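Local coordinates for methyl-coenzyme M reductase gamma subunit (PDB 7NKG), which forms part of methyl-coenzyme M reductase, the factor 430 nickel enzyme that reduces methyl-coenzyme M with coenzyme B, releasing methane, at residues P99-R102 against S103-A106; E62-P66 against I67-V71; G42-A45 against P46-Y50; R235-E238 against L239-Y243. All blocks are in the same frame, centred on the assembly; numbering follows the deposited sequence. Where two conformers were deposited one is given.

Contact 1: residues P99-R102 against S103-A106; sequences PYWR and SYYA
Tyr104 drives the edge of its ring into the face of Trp101, an edge-to-face (T-shaped) aromatic pair within the buried helix 99-109, which packs beside the antiparallel sheet strands 114-117 and 122-127. The two residues are three apart, so their side chains leave neighbouring places on the helix surface. The ring planes stand at 89°, and Tyr104 CE2 sits over the centre of the indole. The closest approach is 3.5 Å, from Tyr104 CD2 to Trp101 CE2. With CG anti to its carbonyl carbon (chi1 -58°), the Tyr104 ring swings back toward the preceding turn, where one face covers Tyr100 O, and the same oxygen accepts the backbone bond from Tyr104 N at 2.8 Å. Pro99, Trp101 and Arg102 accept from Ser103, Tyr105 and Ala106 in the same i to i+4 pattern. The polar ends are satisfied by neighbouring groups: Arg102 pairs with Asp90, Ser103 OG bonds to Thr117 and Gln122, and Tyr105 OH bonds to His110. Tyr104 OH is hydrogen-bonded to an acidic side chain of a neighbouring subunit, so the helix belongs to a subunit interface. That hydroxyl also lies against Tyr100, with OH of Tyr104 3.6 Å from CD1 of Tyr100.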
loop_
_atom_site.group_PDB
_atom_site.type_symbol
_atom_site.label_atom_id
_atom_site.label_comp_id
_atom_site.label_asym_id
_atom_site.label_seq_id
_atom_site.Cartn_x
_atom_site.Cartn_y
_atom_site.Cartn_z
ATOM N N PRO C 99 24.154 -26.429 -18.891
ATOM C CA PRO C 99 23.729 -26.251 -17.496
ATOM C C PRO C 99 22.644 -27.225 -17.015
ATOM O O PRO C 99 22.840 -27.854 -15.969
ATOM C CB PRO C 99 23.266 -24.792 -17.482
ATOM C CG PRO C 99 24.156 -24.134 -18.464
ATOM C CD PRO C 99 24.202 -25.131 -19.593
ATOM N N TYR C 100 21.522 -27.405 -17.772
ATOM C CA TYR C 100 20.473 -28.316 -17.285
ATOM C C TYR C 100 20.992 -29.747 -17.141
ATOM O O TYR C 100 20.659 -30.406 -16.155
ATOM C CB TYR C 100 19.192 -28.305 -18.152
ATOM C CG TYR C 100 18.281 -27.134 -17.824
ATOM C CD1 TYR C 100 17.612 -27.065 -16.606
ATOM C CD2 TYR C 100 18.196 -26.043 -18.668
ATOM C CE1 TYR C 100 16.862 -25.942 -16.254
ATOM C CE2 TYR C 100 17.450 -24.923 -18.331
ATOM C CZ TYR C 100 16.804 -24.861 -17.112
ATOM O OH TYR C 100 16.146 -23.686 -16.797
ATOM N N TRP C 101 21.860 -30.190 -18.051
ATOM C CA TRP C 101 22.347 -31.575 -18.011
ATOM C C TRP C 101 23.407 -31.798 -16.905
ATOM O O TRP C 101 23.477 -32.922 -16.386
ATOM C CB TRP C 101 22.771 -32.061 -19.404
ATOM C CG TRP C 101 21.598 -32.728 -20.075
ATOM C CD1 TRP C 101 21.274 -34.052 -19.988
ATOM C CD2 TRP C 101 20.437 -32.069 -20.623
ATOM N NE1 TRP C 101 20.009 -34.270 -20.483
ATOM C CE2 TRP C 101 19.484 -33.071 -20.911
ATOM C CE3 TRP C 101 20.135 -30.737 -20.952
ATOM C CZ2 TRP C 101 18.243 -32.783 -21.486
ATOM C CZ3 TRP C 101 18.916 -30.455 -21.546
ATOM C CH2 TRP C 101 17.988 -31.470 -21.818
ATOM N N ARG C 102 24.143 -30.756 -16.455
ATOM C CA ARG C 102 25.009 -30.925 -15.268
ATOM C C ARG C 102 24.057 -31.110 -14.045
ATOM O O ARG C 102 24.316 -31.950 -13.199
ATOM C CB ARG C 102 25.909 -29.714 -15.010
ATOM C CG ARG C 102 27.110 -29.599 -15.929
ATOM C CD ARG C 102 28.142 -28.667 -15.312
ATOM N NE ARG C 102 29.297 -28.386 -16.178
ATOM C CZ ARG C 102 30.440 -29.078 -16.219
ATOM N NH1 ARG C 102 30.602 -30.167 -15.460
ATOM N NH2 ARG C 102 31.420 -28.703 -17.035
ATOM N N SER C 103 22.941 -30.342 -13.984
ATOM C CA SER C 103 21.987 -30.484 -12.891
ATOM C C SER C 103 21.289 -31.853 -12.927
ATOM O O SER C 103 21.126 -32.454 -11.873
ATOM C CB SER C 103 20.961 -29.356 -12.912
ATOM O OG SER C 103 21.582 -28.121 -12.603
ATOM N N TYR C 104 20.920 -32.366 -14.122
ATOM C CA TYR C 104 20.285 -33.697 -14.203
ATOM C C TYR C 104 21.281 -34.772 -13.791
ATOM O O TYR C 104 20.919 -35.707 -13.058
ATOM C CB TYR C 104 19.775 -34.008 -15.623
ATOM C CG TYR C 104 18.765 -33.024 -16.178
ATOM C CD1 TYR C 104 17.865 -32.370 -15.345
ATOM C CD2 TYR C 104 18.753 -32.699 -17.525
ATOM C CE1 TYR C 104 16.951 -31.453 -15.847
ATOM C CE2 TYR C 104 17.876 -31.747 -18.032
ATOM C CZ TYR C 104 16.972 -31.124 -17.192
ATOM O OH TYR C 104 16.100 -30.186 -17.709
ATOM N N TYR C 105 22.561 -34.630 -14.205
ATOM C CA TYR C 105 23.600 -35.575 -13.781
ATOM C C TYR C 105 23.673 -35.632 -12.234
ATOM O O TYR C 105 23.703 -36.715 -11.665
ATOM C CB TYR C 105 24.982 -35.183 -14.357
ATOM C CG TYR C 105 26.112 -35.912 -13.662
ATOM C CD1 TYR C 105 26.333 -37.262 -13.890
ATOM C CD2 TYR C 105 26.826 -35.306 -12.634
ATOM C CE1 TYR C 105 27.296 -37.966 -13.178
ATOM C CE2 TYR C 105 27.764 -36.008 -11.894
ATOM C CZ TYR C 105 27.978 -37.346 -12.151
ATOM O OH TYR C 105 28.913 -38.046 -11.422
ATOM N N ALA C 106 23.692 -34.463 -11.584
ATOM C CA ALA C 106 23.794 -34.398 -10.135
ATOM C C ALA C 106 22.538 -34.961 -9.468
ATOM O O ALA C 106 22.654 -35.777 -8.552
ATOM C CB ALA C 106 24.029 -32.955 -9.694
#

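Contact 2: residues E62-P66 against I67-V71; sequences EPDCP and IREIV
Arg68 folds back along the chain that leads into its own short helix and meets Cys65 with its stem and Pro63 and Glu62 with its guanidinium end. The charged contact is a salt bridge whose hydrogen bond is weak: Arg68 NH1 donates to Glu62 OE2 at 3.3 Å, with the oxygen at the edge of the guanidinium while the carboxylate plane stands at 87° to it. Glu62 reaches it through a bend at chi2 (77°). A second pair carries like charge, for Asp64 OD1 and Glu69 OE2 are 3.2 Å apart in nearly coplanar carboxylates. Basic side chains of a neighbouring subunit form salt bridges with both residues and would probably ease that repulsion.

Among the nonpolar contacts, Pro63 puts its CD over one face of the guanidinium, 3.4 Å from Arg68 CZ and above the centre of the group. Cys65 CB touches the aliphatic stem of Arg68 at CG, and Cys65 SG rests on Ile67 CB at 3.7 Å.

The remaining bonds start the helix. Cys65 O accepts from Glu69 N at 3.2 Å, and a weak bond runs from Ile70 N to Pro66 O. Cys65 SG, held anti to the backbone N (chi1 170°), accepts from Arg68 N at 3.5 Å. Arg68 NH2 bonds to the backbone of the neighbouring subunit, against which Ile67 also packs. A side chain at the position before the first turn that takes up the N-H three residues on is an N-cap, here made by a cysteine thiol at the start of the weakly bonded helix 66-70.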
loop_
_atom_site.group_PDB
_atom_site.type_symbol
_atom_site.label_atom_id
_atom_site.label_comp_id
_atom_site.label_asym_id
_atom_site.label_seq_id
_atom_site.Cartn_x
_atom_site.Cartn_y
_atom_site.Cartn_z
ATOM N N GLU C 62 18.805 -34.276 17.958
ATOM C CA GLU C 62 18.284 -35.030 16.832
ATOM C C GLU C 62 16.806 -35.318 17.179
ATOM O O GLU C 62 16.539 -35.834 18.266
ATOM C CB GLU C 62 19.068 -36.349 16.691
ATOM C CG GLU C 62 18.829 -37.095 15.393
ATOM C CD GLU C 62 19.541 -36.536 14.180
ATOM O OE1 GLU C 62 20.283 -35.536 14.315
ATOM O OE2 GLU C 62 19.356 -37.111 13.084
ATOM N N PRO C 63 15.827 -34.952 16.332
ATOM C CA PRO C 63 14.425 -35.237 16.675
ATOM C C PRO C 63 14.041 -36.691 16.425
ATOM O O PRO C 63 14.719 -37.400 15.682
ATOM C CB PRO C 63 13.656 -34.324 15.730
ATOM C CG PRO C 63 14.508 -34.290 14.503
ATOM C CD PRO C 63 15.936 -34.341 14.996
ATOM N N ASP C 64 12.968 -37.142 17.055
ATOM C CA ASP C 64 12.400 -38.461 16.778
ATOM C C ASP C 64 11.653 -38.285 15.465
ATOM O O ASP C 64 10.614 -37.599 15.441
ATOM C CB ASP C 64 11.423 -38.853 17.898
ATOM C CG ASP C 64 11.036 -40.313 17.949
ATOM O OD1 ASP C 64 11.615 -41.113 17.166
ATOM O OD2 ASP C 64 10.151 -40.661 18.766
ATOM N N CYS C 65 12.227 -38.778 14.357
ATOM C CA CYS C 65 11.582 -38.616 13.058
ATOM C C CYS C 65 11.656 -39.927 12.306
ATOM O O CYS C 65 12.749 -40.451 12.095
ATOM C CB CYS C 65 12.235 -37.490 12.270
ATOM S SG CYS C 65 11.709 -37.396 10.540
ATOM N N PRO C 66 10.510 -40.445 11.837
ATOM C CA PRO C 66 10.540 -41.710 11.090
ATOM C C PRO C 66 11.293 -41.649 9.772
ATOM O O PRO C 66 11.770 -42.679 9.314
ATOM C CB PRO C 66 9.077 -42.034 10.850
ATOM C CG PRO C 66 8.306 -40.841 11.193
ATOM C CD PRO C 66 9.140 -39.918 11.984
ATOM N N ILE C 67 11.394 -40.460 9.164
ATOM C CA ILE C 67 12.101 -40.297 7.898
ATOM C C ILE C 67 13.604 -40.300 8.151
ATOM O O ILE C 67 14.339 -40.970 7.433
ATOM C CB ILE C 67 11.616 -39.021 7.185
ATOM C CG1 ILE C 67 10.090 -39.091 6.917
ATOM C CG2 ILE C 67 12.401 -38.769 5.907
ATOM C CD1 ILE C 67 9.546 -40.372 6.134
ATOM N N ARG C 68 14.075 -39.596 9.199
ATOM C CA ARG C 68 15.501 -39.626 9.556
ATOM C C ARG C 68 15.965 -41.069 9.841
ATOM O O ARG C 68 17.097 -41.437 9.502
ATOM C CB ARG C 68 15.774 -38.756 10.774
ATOM C CG ARG C 68 15.601 -37.264 10.499
ATOM C CD ARG C 68 16.349 -36.445 11.527
ATOM N NE ARG C 68 16.007 -35.023 11.450
ATOM C CZ ARG C 68 16.822 -34.001 11.731
ATOM N NH1 ARG C 68 18.077 -34.222 12.125
ATOM N NH2 ARG C 68 16.388 -32.750 11.629
ATOM N N GLU C 69 15.075 -41.894 10.412
ATOM C CA GLU C 69 15.389 -43.288 10.726
ATOM C C GLU C 69 15.533 -44.181 9.492
ATOM O O GLU C 69 16.187 -45.226 9.595
ATOM C CB GLU C 69 14.311 -43.864 11.647
ATOM C CG GLU C 69 14.263 -43.216 13.025
ATOM C CD GLU C 69 13.087 -43.654 13.872
ATOM O OE1 GLU C 69 12.594 -44.785 13.659
ATOM O OE2 GLU C 69 12.653 -42.861 14.740
ATOM N N ILE C 70 14.912 -43.821 8.345
ATOM C CA ILE C 70 14.960 -44.657 7.131
ATOM C C ILE C 70 15.756 -44.014 5.978
ATOM O O ILE C 70 15.980 -44.693 4.977
ATOM C CB ILE C 70 13.532 -45.083 6.673
ATOM C CG1 ILE C 70 12.661 -43.845 6.325
ATOM C CG2 ILE C 70 12.870 -45.944 7.773
ATOM C CD1 ILE C 70 11.304 -44.127 5.669
ATOM N N VAL C 71 16.175 -42.740 6.093
ATOM C CA VAL C 71 16.995 -42.109 5.053
ATOM C C VAL C 71 18.392 -41.999 5.630
ATOM O O VAL C 71 18.611 -41.249 6.585
ATOM C CB VAL C 71 16.486 -40.729 4.597
ATOM C CG1 VAL C 71 17.401 -40.160 3.513
ATOM C CG2 VAL C 71 15.059 -40.823 4.071
#

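Contact 3: residues G42-A45 against P46-Y50; sequences GHRA and PGSDY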
loop_
_atom_site.group_PDB
_atom_site.type_symbol
_atom_site.label_atom_id
_atom_site.label_comp_id
_atom_site.label_asym_id
_atom_site.label_seq_id
_atom_site.Cartn_x
_atom_site.Cartn_y
_atom_site.Cartn_z
ATOM N N GLY C 42 38.548 -23.784 -3.241
ATOM C CA GLY C 42 38.758 -22.646 -2.348
ATOM C C GLY C 42 37.969 -22.596 -1.054
ATOM O O GLY C 42 37.815 -21.514 -0.484
ATOM N N HIS C 43 37.511 -23.746 -0.547
ATOM C CA HIS C 43 36.711 -23.789 0.687
ATOM C C HIS C 43 37.563 -23.985 1.936
ATOM O O HIS C 43 37.156 -23.567 3.025
ATOM C CB HIS C 43 35.683 -24.914 0.601
ATOM C CG HIS C 43 34.790 -24.797 -0.594
ATOM N ND1 HIS C 43 34.219 -23.585 -0.944
ATOM C CD2 HIS C 43 34.392 -25.740 -1.479
ATOM C CE1 HIS C 43 33.515 -23.823 -2.038
ATOM N NE2 HIS C 43 33.561 -25.107 -2.380
ATOM N N ARG C 44 38.694 -24.676 1.802
ATOM C CA ARG C 44 39.592 -24.937 2.935
ATOM C C ARG C 44 41.005 -25.238 2.414
ATOM O O ARG C 44 41.181 -25.492 1.213
ATOM C CB ARG C 44 39.069 -26.107 3.812
ATOM C CG ARG C 44 39.207 -27.465 3.147
ATOM C CD ARG C 44 38.644 -28.606 3.970
ATOM N NE ARG C 44 39.228 -29.883 3.565
ATOM C CZ ARG C 44 38.928 -30.543 2.450
ATOM N NH1 ARG C 44 38.014 -30.066 1.613
ATOM N NH2 ARG C 44 39.540 -31.689 2.166
ATOM N N ALA C 45 42.008 -25.243 3.314
ATOM C CA ALA C 45 43.378 -25.514 2.904
ATOM C C ALA C 45 43.515 -26.949 2.367
ATOM O O ALA C 45 43.000 -27.864 3.010
ATOM C CB ALA C 45 44.314 -25.326 4.084
ATOM N N PRO C 46 44.194 -27.194 1.221
ATOM C CA PRO C 46 44.363 -28.587 0.759
ATOM C C PRO C 46 45.027 -29.477 1.812
ATOM O O PRO C 46 45.952 -29.032 2.495
ATOM C CB PRO C 46 45.248 -28.451 -0.486
ATOM C CG PRO C 46 45.051 -27.058 -0.928
ATOM C CD PRO C 46 44.859 -26.249 0.307
ATOM N N GLY C 47 44.514 -30.690 1.966
ATOM C CA GLY C 47 45.027 -31.635 2.946
ATOM C C GLY C 47 44.393 -31.508 4.317
ATOM O O GLY C 47 44.499 -32.441 5.112
ATOM N N SER C 48 43.732 -30.369 4.623
ATOM C CA SER C 48 43.112 -30.167 5.934
ATOM C C SER C 48 41.819 -30.956 6.081
ATOM O O SER C 48 41.201 -31.330 5.084
ATOM C CB SER C 48 42.836 -28.685 6.169
ATOM O OG SER C 48 41.736 -28.209 5.412
ATOM N N ASP C 49 41.389 -31.190 7.326
ATOM C CA ASP C 49 40.134 -31.894 7.574
ATOM C C ASP C 49 38.950 -30.965 7.244
ATOM O O ASP C 49 39.081 -29.729 7.238
ATOM C CB ASP C 49 40.023 -32.435 9.013
ATOM C CG ASP C 49 39.088 -33.640 9.162
ATOM O OD1 ASP C 49 38.537 -34.109 8.129
ATOM O OD2 ASP C 49 38.880 -34.090 10.312
ATOM N N TYR C 50 37.809 -31.578 6.904
ATOM C CA TYR C 50 36.591 -30.846 6.576
ATOM C C TYR C 50 36.039 -30.180 7.849
ATOM O O TYR C 50 35.709 -30.906 8.789
ATOM C CB TYR C 50 35.503 -31.798 6.037
ATOM C CG TYR C 50 35.860 -32.505 4.750
ATOM C CD1 TYR C 50 35.696 -31.883 3.523
ATOM C CD2 TYR C 50 36.364 -33.798 4.759
ATOM C CE1 TYR C 50 36.055 -32.513 2.342
ATOM C CE2 TYR C 50 36.698 -34.451 3.580
ATOM C CZ TYR C 50 36.542 -33.803 2.370
ATOM O OH TYR C 50 36.832 -34.448 1.188
HETATM O O HOH W 1 41.283 -33.728 3.210
#
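Arg44 reaches across the turn that follows it and grips Ser48 and Tyr50. Its CG is set between the backbone N and the carbonyl carbon (chi1 72°), and from there the chain runs extended to NE, passing Ser48 OG, which lies 3.4 Å from Arg44 CD. NE then donates to Ser48 O at 2.9 Å in a nearly straight bond (169°); the oxygen lies in the guanidinium plane, although the donor stands above the carbonyl plane. A water bridges Arg44 NH2 to the same Ser48 O, and NH2 itself adds a weak direct bond. One face of the guanidinium covers the Tyr50 ring as a cation-pi pair, with Arg44 CZ 3.9 Å from the ring centroid and the planes 36° apart. Arg44 NH1 forms salt bridges to Glu128 and Glu132 on helix 128-140, and Tyr50 OH bonds to Glu132 as well. Cut back to alanine, this position would probably leave Ser48 O without its NE donor, uncover the Tyr50 face and deprive the two glutamates of a charged mate.

Next along the chain, Ala45 O takes two bonds from Ser48: OG donates in the carbonyl plane, on a lone pair, at 2.7 Å, while N comes from 3.1 Å. The backbone bond closes a type II beta turn from Ala45 to Ser48, with Pro46 and Gly47 at its corners; Gly47 has the positive phi that suits glycine at the third position of this turn.

Contact 4: residues R235-E238 against L239-Y243; sequences RIWE and LRTRY
Trp237 O is gripped twice by Thr241, from opposite faces of the carbonyl plane, in the middle of the long C-terminal helix 227-245. Thr241 OG1 donates at 2.7 Å and Thr241 N at 2.9 Å, so the threonine hydroxyl is folded back onto the preceding turn. Putting OG1 anti to the carbonyl carbon (chi1 -61°) aims it at that oxygen, and it also lies over one face of the indole, near the rim. On the adjoining side of the helix, Glu238 and Arg242 run alongside each other and form an i to i+4 salt bridge. Arg242 NH2 meets Glu238 OE2 at 3.2 Å, nearly along the C-O bond, and Arg242 NE adds a weak bond to the same oxygen. A glutamine in place of Glu238 would probably leave the Arg242 charge without its mate in this pair and the guanidinium freer to turn. Farther round the helix, Arg240 pairs with an acidic side chain of a neighbouring subunit, tying the helix into the assembly. Ile236 CG2 lies over one face of the Arg240 guanidinium, 3.4 Å from Arg240 NE.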
loop_
_atom_site.group_PDB
_atom_site.type_symbol
_atom_site.label_atom_id
_atom_site.label_comp_id
_atom_site.label_asym_id
_atom_site.label_seq_id
_atom_site.Cartn_x
_atom_site.Cartn_y
_atom_site.Cartn_z
ATOM N N ARG C 235 4.320 -31.793 -27.030
ATOM C CA ARG C 235 3.414 -32.651 -26.284
ATOM C C ARG C 235 3.271 -32.162 -24.849
ATOM O O ARG C 235 2.151 -32.068 -24.347
ATOM C CB ARG C 235 3.928 -34.090 -26.312
ATOM C CG ARG C 235 3.056 -35.069 -25.570
ATOM C CD ARG C 235 3.534 -36.469 -25.835
ATOM N NE ARG C 235 2.436 -37.430 -25.729
ATOM C CZ ARG C 235 2.276 -38.359 -24.786
ATOM N NH1 ARG C 235 3.172 -38.500 -23.813
ATOM N NH2 ARG C 235 1.223 -39.165 -24.813
ATOM N N ILE C 236 4.392 -31.835 -24.185
ATOM C CA ILE C 236 4.346 -31.328 -22.807
ATOM C C ILE C 236 3.592 -30.006 -22.784
ATOM O O ILE C 236 2.741 -29.802 -21.920
ATOM C CB ILE C 236 5.786 -31.152 -22.240
ATOM C CG1 ILE C 236 6.469 -32.540 -22.053
ATOM C CG2 ILE C 236 5.800 -30.329 -20.936
ATOM C CD1 ILE C 236 5.879 -33.472 -20.966
ATOM N N TRP C 237 3.869 -29.121 -23.747
ATOM C CA TRP C 237 3.171 -27.839 -23.829
ATOM C C TRP C 237 1.648 -28.063 -24.004
ATOM O O TRP C 237 0.853 -27.484 -23.260
ATOM C CB TRP C 237 3.736 -27.008 -24.993
ATOM C CG TRP C 237 2.876 -25.855 -25.403
ATOM C CD1 TRP C 237 2.796 -24.632 -24.808
ATOM C CD2 TRP C 237 1.984 -25.822 -26.524
ATOM N NE1 TRP C 237 1.887 -23.844 -25.470
ATOM C CE2 TRP C 237 1.406 -24.536 -26.560
ATOM C CE3 TRP C 237 1.665 -26.735 -27.539
ATOM C CZ2 TRP C 237 0.484 -24.166 -27.544
ATOM C CZ3 TRP C 237 0.740 -26.370 -28.499
ATOM C CH2 TRP C 237 0.162 -25.099 -28.493
ATOM N N GLU C 238 1.255 -28.931 -24.954
ATOM C CA GLU C 238 -0.166 -29.154 -25.214
ATOM C C GLU C 238 -0.863 -29.773 -24.009
ATOM O O GLU C 238 -1.927 -29.291 -23.624
ATOM C CB GLU C 238 -0.384 -30.003 -26.465
ATOM C CG GLU C 238 -1.855 -30.202 -26.779
ATOM C CD GLU C 238 -2.175 -30.608 -28.203
ATOM O OE1 GLU C 238 -1.235 -30.949 -28.956
ATOM O OE2 GLU C 238 -3.375 -30.589 -28.561
ATOM N N LEU C 239 -0.292 -30.834 -23.413
ATOM C CA LEU C 239 -0.935 -31.483 -22.274
ATOM C C LEU C 239 -0.986 -30.570 -21.053
ATOM O O LEU C 239 -2.008 -30.522 -20.372
ATOM C CB LEU C 239 -0.271 -32.824 -21.946
ATOM C CG LEU C 239 -0.387 -33.880 -23.036
ATOM C CD1 LEU C 239 0.487 -35.079 -22.720
ATOM C CD2 LEU C 239 -1.844 -34.360 -23.217
ATOM N N ARG C 240 0.081 -29.784 -20.788
ATOM C CA ARG C 240 0.045 -28.828 -19.669
ATOM C C ARG C 240 -1.060 -27.797 -19.912
ATOM O O ARG C 240 -1.824 -27.500 -18.998
ATOM C CB ARG C 240 1.375 -28.084 -19.517
ATOM C CG ARG C 240 2.482 -28.881 -18.892
ATOM C CD ARG C 240 3.695 -27.993 -18.933
ATOM N NE ARG C 240 4.877 -28.480 -18.230
ATOM C CZ ARG C 240 5.958 -27.725 -17.997
ATOM N NH1 ARG C 240 5.982 -26.446 -18.364
ATOM N NH2 ARG C 240 7.013 -28.238 -17.381
ATOM N N THR C 241 -1.181 -27.321 -21.168
ATOM C CA THR C 241 -2.195 -26.336 -21.550
ATOM C C THR C 241 -3.603 -26.897 -21.320
ATOM O O THR C 241 -4.424 -26.240 -20.681
ATOM C CB THR C 241 -2.002 -25.920 -23.033
ATOM O OG1 THR C 241 -0.706 -25.332 -23.188
ATOM C CG2 THR C 241 -3.068 -24.943 -23.505
ATOM N N ARG C 242 -3.866 -28.114 -21.813
ATOM C CA ARG C 242 -5.185 -28.726 -21.705
ATOM C C ARG C 242 -5.555 -29.033 -20.254
ATOM O O ARG C 242 -6.668 -28.722 -19.832
ATOM C CB ARG C 242 -5.243 -29.988 -22.567
ATOM C CG ARG C 242 -5.169 -29.670 -24.049
ATOM C CD ARG C 242 -5.988 -30.641 -24.872
ATOM N NE ARG C 242 -5.829 -30.377 -26.311
ATOM C CZ ARG C 242 -6.576 -29.541 -27.037
ATOM N NH1 ARG C 242 -7.578 -28.872 -26.477
ATOM N NH2 ARG C 242 -6.339 -29.385 -28.335
ATOM N N TYR C 243 -4.625 -29.632 -19.486
ATOM C CA TYR C 243 -4.911 -29.972 -18.091
ATOM C C TYR C 243 -5.041 -28.753 -17.180
ATOM O O TYR C 243 -5.770 -28.826 -16.190
ATOM C CB TYR C 243 -3.905 -30.969 -17.536
ATOM C CG TYR C 243 -3.803 -32.290 -18.286
ATOM C CD1 TYR C 243 -4.841 -32.748 -19.092
ATOM C CD2 TYR C 243 -2.664 -33.074 -18.193
ATOM C CE1 TYR C 243 -4.749 -33.958 -19.769
ATOM C CE2 TYR C 243 -2.567 -34.293 -18.856
ATOM C CZ TYR C 243 -3.601 -34.720 -19.668
ATOM O OH TYR C 243 -3.511 -35.941 -20.318
#

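Overall arrangement
Only contact 1 lies near the active site. The side chain of Pro99 is about 8 Å from the bound factor 430, and that of Tyr100 about 10 Å from coenzyme M. It is also close to the middle of the chain, its centre about 6 Å from the chain's own. The other three sit farther out: contacts 2 and 4 each about 30 Å from that centre, contact 3 about 21 Å. Contacts 3 and 4 lie on opposite sides of it, their centres about 48 Å apart. None of the four touches another; contacts 1 and 4 come nearest, about 9 Å between closest atoms. Contacts 1, 2 and 4 meet other subunits, whereas contact 3 braces against helix 128-140 of its own chain.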